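Cell wall surface anchor family protein (Streptococcus agalactiae, PDB 3PHS) is a minor pilin of the bacterial pilus, anchored to the cell wall, whose IgG-like domain mediates adhesion to lung epithelial cells. Local coordinates at residues A[48-53]-A[74-79]; A[138-143]-A[192-197]. All blocks are in the same frame, centred on the assembly; numbering follows the deposited sequence.

Interaction 1: residues A[48-53]-A[74-79]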
# COMPACT_ATOMS: atom_id res chain seq x y z
N GLN A 48 14.59 4.75 6.49
CA GLN A 48 14.93 5.14 7.85
C GLN A 48 15.39 3.93 8.62
O GLN A 48 14.82 2.85 8.49
CB GLN A 48 13.74 5.81 8.53
CG GLN A 48 13.40 7.08 7.83
CD GLN A 48 12.25 7.82 8.43
OE1 GLN A 48 12.06 9.01 8.13
NE2 GLN A 48 11.46 7.16 9.28
N LEU A 49 16.41 4.14 9.46
CA LEU A 49 16.96 3.10 10.31
C LEU A 49 16.85 3.53 11.76
O LEU A 49 17.35 4.60 12.12
CB LEU A 49 18.41 2.78 9.90
CG LEU A 49 18.70 1.76 8.78
CD1 LEU A 49 18.46 0.36 9.25
CD2 LEU A 49 17.93 1.99 7.48
N TYR A 50 16.19 2.71 12.58
CA TYR A 50 15.93 3.00 14.00
C TYR A 50 16.85 2.12 14.85
O TYR A 50 16.77 0.89 14.79
CB TYR A 50 14.46 2.77 14.33
CG TYR A 50 13.60 3.82 13.66
CD1 TYR A 50 13.23 3.71 12.32
CD2 TYR A 50 13.24 4.97 14.36
CE1 TYR A 50 12.47 4.70 11.70
CE2 TYR A 50 12.48 5.97 13.75
CZ TYR A 50 12.09 5.82 12.43
OH TYR A 50 11.37 6.82 11.85
N GLN A 51 17.75 2.77 15.57
CA GLN A 51 18.68 2.06 16.45
C GLN A 51 17.93 1.56 17.70
O GLN A 51 17.41 2.36 18.47
CB GLN A 51 19.76 3.04 16.87
CG GLN A 51 21.00 2.46 17.51
CD GLN A 51 21.96 3.62 17.78
OE1 GLN A 51 22.86 3.88 16.99
NE2 GLN A 51 21.68 4.37 18.81
N LEU A 52 17.88 0.24 17.89
CA LEU A 52 17.15 -0.32 19.04
C LEU A 52 17.81 0.03 20.37
O LEU A 52 19.03 0.11 20.45
CB LEU A 52 17.01 -1.85 18.93
CG LEU A 52 15.78 -2.37 18.19
CD1 LEU A 52 15.77 -1.89 16.73
CD2 LEU A 52 15.72 -3.89 18.27
N LYS A 53 16.97 0.28 21.38
CA LYS A 53 17.46 0.47 22.75
C LYS A 53 17.46 -0.83 23.53
O LYS A 53 18.23 -0.99 24.47
CB LYS A 53 16.59 1.50 23.49
CG LYS A 53 16.70 2.90 22.92
CD LYS A 53 15.95 3.93 23.80
CE LYS A 53 16.90 4.76 24.65
NZ LYS A 53 17.91 3.96 25.43
N LYS A 74 10.10 7.04 19.37
CA LYS A 74 9.97 6.93 20.83
C LYS A 74 10.80 5.77 21.39
O LYS A 74 11.46 5.91 22.42
CB LYS A 74 8.49 6.79 21.20
CG LYS A 74 8.16 6.88 22.69
CD LYS A 74 6.70 6.45 22.97
CE LYS A 74 5.68 7.29 22.18
NZ LYS A 74 4.42 6.52 21.86
N GLN A 75 10.77 4.63 20.71
CA GLN A 75 11.49 3.44 21.20
C GLN A 75 12.96 3.33 20.77
O GLN A 75 13.69 2.49 21.30
CB GLN A 75 10.72 2.16 20.86
CG GLN A 75 9.38 2.08 21.58
CD GLN A 75 8.72 0.72 21.55
OE1 GLN A 75 9.38 -0.33 21.50
NE2 GLN A 75 7.39 0.73 21.64
N ALA A 76 13.38 4.14 19.79
CA ALA A 76 14.75 4.09 19.26
C ALA A 76 15.74 4.96 20.07
O ALA A 76 15.32 5.87 20.78
CB ALA A 76 14.77 4.51 17.78
N GLN A 77 17.04 4.66 19.93
CA GLN A 77 18.14 5.42 20.57
C GLN A 77 18.68 6.56 19.71
O GLN A 77 18.95 7.64 20.23
CB GLN A 77 19.30 4.49 20.97
CG GLN A 77 20.54 5.18 21.58
CD GLN A 77 20.67 4.99 23.10
OE1 GLN A 77 20.71 3.86 23.61
NE2 GLN A 77 20.76 6.12 23.82
N GLN A 78 18.93 6.27 18.42
CA GLN A 78 19.33 7.21 17.37
C GLN A 78 18.48 6.80 16.14
O GLN A 78 18.06 5.64 16.03
CB GLN A 78 20.82 7.09 17.00
CG GLN A 78 21.83 7.85 17.88
CD GLN A 78 23.24 7.89 17.27
OE1 GLN A 78 23.74 8.95 16.92
NE2 GLN A 78 23.87 6.73 17.16
N VAL A 79 18.22 7.75 15.24
CA VAL A 79 17.49 7.49 14.00
C VAL A 79 18.34 8.04 12.84
O VAL A 79 18.94 9.11 12.95
CB VAL A 79 16.09 8.19 14.01
CG1 VAL A 79 15.33 7.94 12.70
CG2 VAL A 79 15.26 7.74 15.22
O HOH W 1 14.12 -0.32 21.70

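Interaction 2: residues A[138-143]-A[192-197]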
# COMPACT_ATOMS: atom_id res chain seq x y z
N LEU A 138 -8.31 -3.24 -11.13
CA LEU A 138 -9.63 -3.39 -10.53
C LEU A 138 -10.65 -3.04 -11.59
O LEU A 138 -10.49 -2.04 -12.29
CB LEU A 138 -9.77 -2.41 -9.38
CG LEU A 138 -11.16 -2.14 -8.81
CD1 LEU A 138 -11.71 -3.45 -8.20
CD2 LEU A 138 -11.08 -1.04 -7.75
N ASP A 139 -11.69 -3.86 -11.73
CA ASP A 139 -12.85 -3.45 -12.52
C ASP A 139 -14.12 -3.57 -11.67
O ASP A 139 -14.62 -4.68 -11.43
CB ASP A 139 -12.99 -4.27 -13.80
CG ASP A 139 -13.99 -3.66 -14.77
OD1 ASP A 139 -14.81 -2.81 -14.36
OD2 ASP A 139 -13.96 -4.03 -15.96
N LEU A 140 -14.61 -2.43 -11.23
CA LEU A 140 -15.82 -2.35 -10.42
C LEU A 140 -17.02 -2.09 -11.31
O LEU A 140 -17.01 -1.16 -12.12
CB LEU A 140 -15.70 -1.24 -9.38
CG LEU A 140 -16.93 -0.80 -8.57
CD1 LEU A 140 -17.53 -1.97 -7.79
CD2 LEU A 140 -16.58 0.36 -7.64
N LEU A 141 -18.04 -2.93 -11.14
CA LEU A 141 -19.34 -2.67 -11.71
C LEU A 141 -20.28 -2.31 -10.57
O LEU A 141 -20.41 -3.06 -9.60
CB LEU A 141 -19.85 -3.90 -12.47
CG LEU A 141 -21.35 -3.88 -12.83
CD1 LEU A 141 -21.69 -2.75 -13.80
CD2 LEU A 141 -21.84 -5.23 -13.36
N LYS A 142 -20.93 -1.16 -10.69
CA LYS A 142 -21.90 -0.71 -9.72
C LYS A 142 -23.29 -0.88 -10.32
O LYS A 142 -23.54 -0.38 -11.42
CB LYS A 142 -21.69 0.76 -9.38
CG LYS A 142 -22.62 1.30 -8.25
CD LYS A 142 -22.34 0.60 -6.90
CE LYS A 142 -23.16 1.23 -5.77
NZ LYS A 142 -24.62 0.88 -5.86
N VAL A 143 -24.18 -1.55 -9.60
CA VAL A 143 -25.55 -1.70 -10.08
C VAL A 143 -26.58 -1.09 -9.10
O VAL A 143 -26.33 -0.97 -7.89
CB VAL A 143 -25.90 -3.18 -10.38
CG1 VAL A 143 -25.06 -3.71 -11.56
CG2 VAL A 143 -25.74 -4.04 -9.12
N GLY A 192 -21.66 2.04 -15.56
CA GLY A 192 -21.59 1.59 -14.17
C GLY A 192 -20.20 1.20 -13.69
O GLY A 192 -20.06 0.69 -12.58
N HIS A 193 -19.17 1.46 -14.50
CA HIS A 193 -17.81 0.97 -14.21
C HIS A 193 -16.84 2.03 -13.67
O HIS A 193 -16.91 3.20 -14.04
CB HIS A 193 -17.20 0.29 -15.45
CG HIS A 193 -17.78 -1.05 -15.77
ND1 HIS A 193 -17.18 -2.23 -15.41
CD2 HIS A 193 -18.93 -1.40 -16.41
CE1 HIS A 193 -17.92 -3.25 -15.81
NE2 HIS A 193 -18.98 -2.77 -16.43
N ILE A 194 -15.97 1.58 -12.77
CA ILE A 194 -14.74 2.26 -12.41
C ILE A 194 -13.66 1.22 -12.72
O ILE A 194 -13.69 0.11 -12.16
CB ILE A 194 -14.70 2.66 -10.91
CG1 ILE A 194 -15.71 3.78 -10.63
CG2 ILE A 194 -13.27 3.09 -10.47
CD1 ILE A 194 -15.91 4.10 -9.17
N ARG A 195 -12.73 1.55 -13.61
CA ARG A 195 -11.58 0.67 -13.89
C ARG A 195 -10.29 1.39 -13.52
O ARG A 195 -10.09 2.55 -13.89
CB ARG A 195 -11.53 0.25 -15.36
CG ARG A 195 -12.71 -0.58 -15.82
CD ARG A 195 -12.64 -0.87 -17.32
NE ARG A 195 -13.79 -1.67 -17.78
CZ ARG A 195 -14.95 -1.16 -18.17
NH1 ARG A 195 -15.15 0.15 -18.16
NH2 ARG A 195 -15.93 -1.97 -18.58
N ILE A 196 -9.44 0.71 -12.76
CA ILE A 196 -8.19 1.33 -12.29
C ILE A 196 -7.08 0.30 -12.54
O ILE A 196 -7.14 -0.78 -12.00
CB ILE A 196 -8.23 1.70 -10.78
CG1 ILE A 196 -9.42 2.63 -10.44
CG2 ILE A 196 -6.92 2.38 -10.36
CD1 ILE A 196 -9.73 2.72 -8.93
N SER A 197 -6.08 0.63 -13.35
CA SER A 197 -4.96 -0.30 -13.52
C SER A 197 -3.74 0.31 -12.79
O SER A 197 -3.83 1.39 -12.23
CB SER A 197 -4.67 -0.57 -14.99
OG SER A 197 -4.39 0.64 -15.65

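Interaction 1: residues A[48-53]-A[74-79]
The ring of Y50 receives V79 over one face and A76 at its edge. Chi1 of V79 (179°) sets CG1 anti to the backbone N, and this methyl stands 3.6 Å above the Y50 ring plane, displaced toward the rim beside CE2 and CZ, in a CH-pi contact. CG2 of V79 separately reaches CD2 of Y50 at 3.5 Å. In the ring plane, A76 CB touches Y50 CD2 at 3.8 Å. The side chains of Q51 and Q78 run side by side, their amide planes 49° apart. Chi1 of Q51 (-166°) sets CG anti to the backbone N, and the chain extends from there; its OE1 accepts from Q78 NE2 at 3.0 Å, the donor tilted from the carbonyl plane. NE2 of Q51 packs against CB and CG of Q77.

The backbone of Q51 is held twice: its N donates to Q78 O (2.9 Å), and its O accepts from Q77 N (2.7 Å). At the exposed end, K53 NZ crosses to Q77 OE1 in a weak bond, while a water joins K53 N to Q75 O. The contact thus illustrates a helix-to-strand corner fastened to a neighbouring strand: A76 leaves helix 69-75, the chain turns at Q77, and strand 76-83 pairs antiparallel with 46-52. Strand 98-106 flanks 46-52 on its other side and 109-121 completes the four-stranded sheet, consistent with the Ig-like character of this pilin; W64 and L72 of the two helices also pack against Y50.

Interaction 2: residues A[138-143]-A[192-197]
Strands 138-143 and 193-197 run antiparallel, 172° between their directions and their axes 4.8 Å apart at closest approach, with L138-I196 and L140-I194 as hydrogen-bonded pairs and K142 N donating to G192 O at the end. G192, with positive phi, leads into the second strand. On one face L138 and L140 lie beside I196 and I194, leucine CD2 near isoleucine CD1, within a core that F158 and L206 extend.

The other face carries D139, R195 and H193, with L141 beside the ring. D139, its CG anti to the backbone N (chi1 -167°), is met at OD1 by H193 ND1, 2.7 Å away on the syn side and nearly in the imidazole plane. OD2 takes a weak, bent bond from R195 NE at 3.0 Å, part of a salt bridge. NH2 of R195 sits 3.4 Å over the centre of the H193 ring, whose opposite face receives CB of L141 in a CH-pi contact.

One carboxylate therefore serves two partners, and its charge would be expected to offset that of R195 and polarise the imidazole. K142, touching F158, has its NZ joined to N238 CG: an isopeptide amide rather than an ammonium, which donates to V143 O and cross-ties strands 135-146 and 231-240 covalently.

In the fold
After strands 13-21 and 40-41 the chain forms strand 46-52, passes through the helices 60-65 and 69-75, and returns at strand 76-83; interaction 1 closes this mostly helical excursion at the edge of an antiparallel four-stranded sheet. Interaction 2 opens only after that loop is complete, so the two follow in series, neither nesting nor crossing. It joins strand 135-146 to strand 193-200 across a longer excursion without helix, inside the prealbumin-like domain. The centres of interaction 1 and interaction 2 lie about 43 Å apart, on opposite sides of the chain's centre. Between the nearest atoms of interactions 1 and 2 there are about 26 Å. The pair illustrates how an elongated pilin can be built from separately closed beta modules.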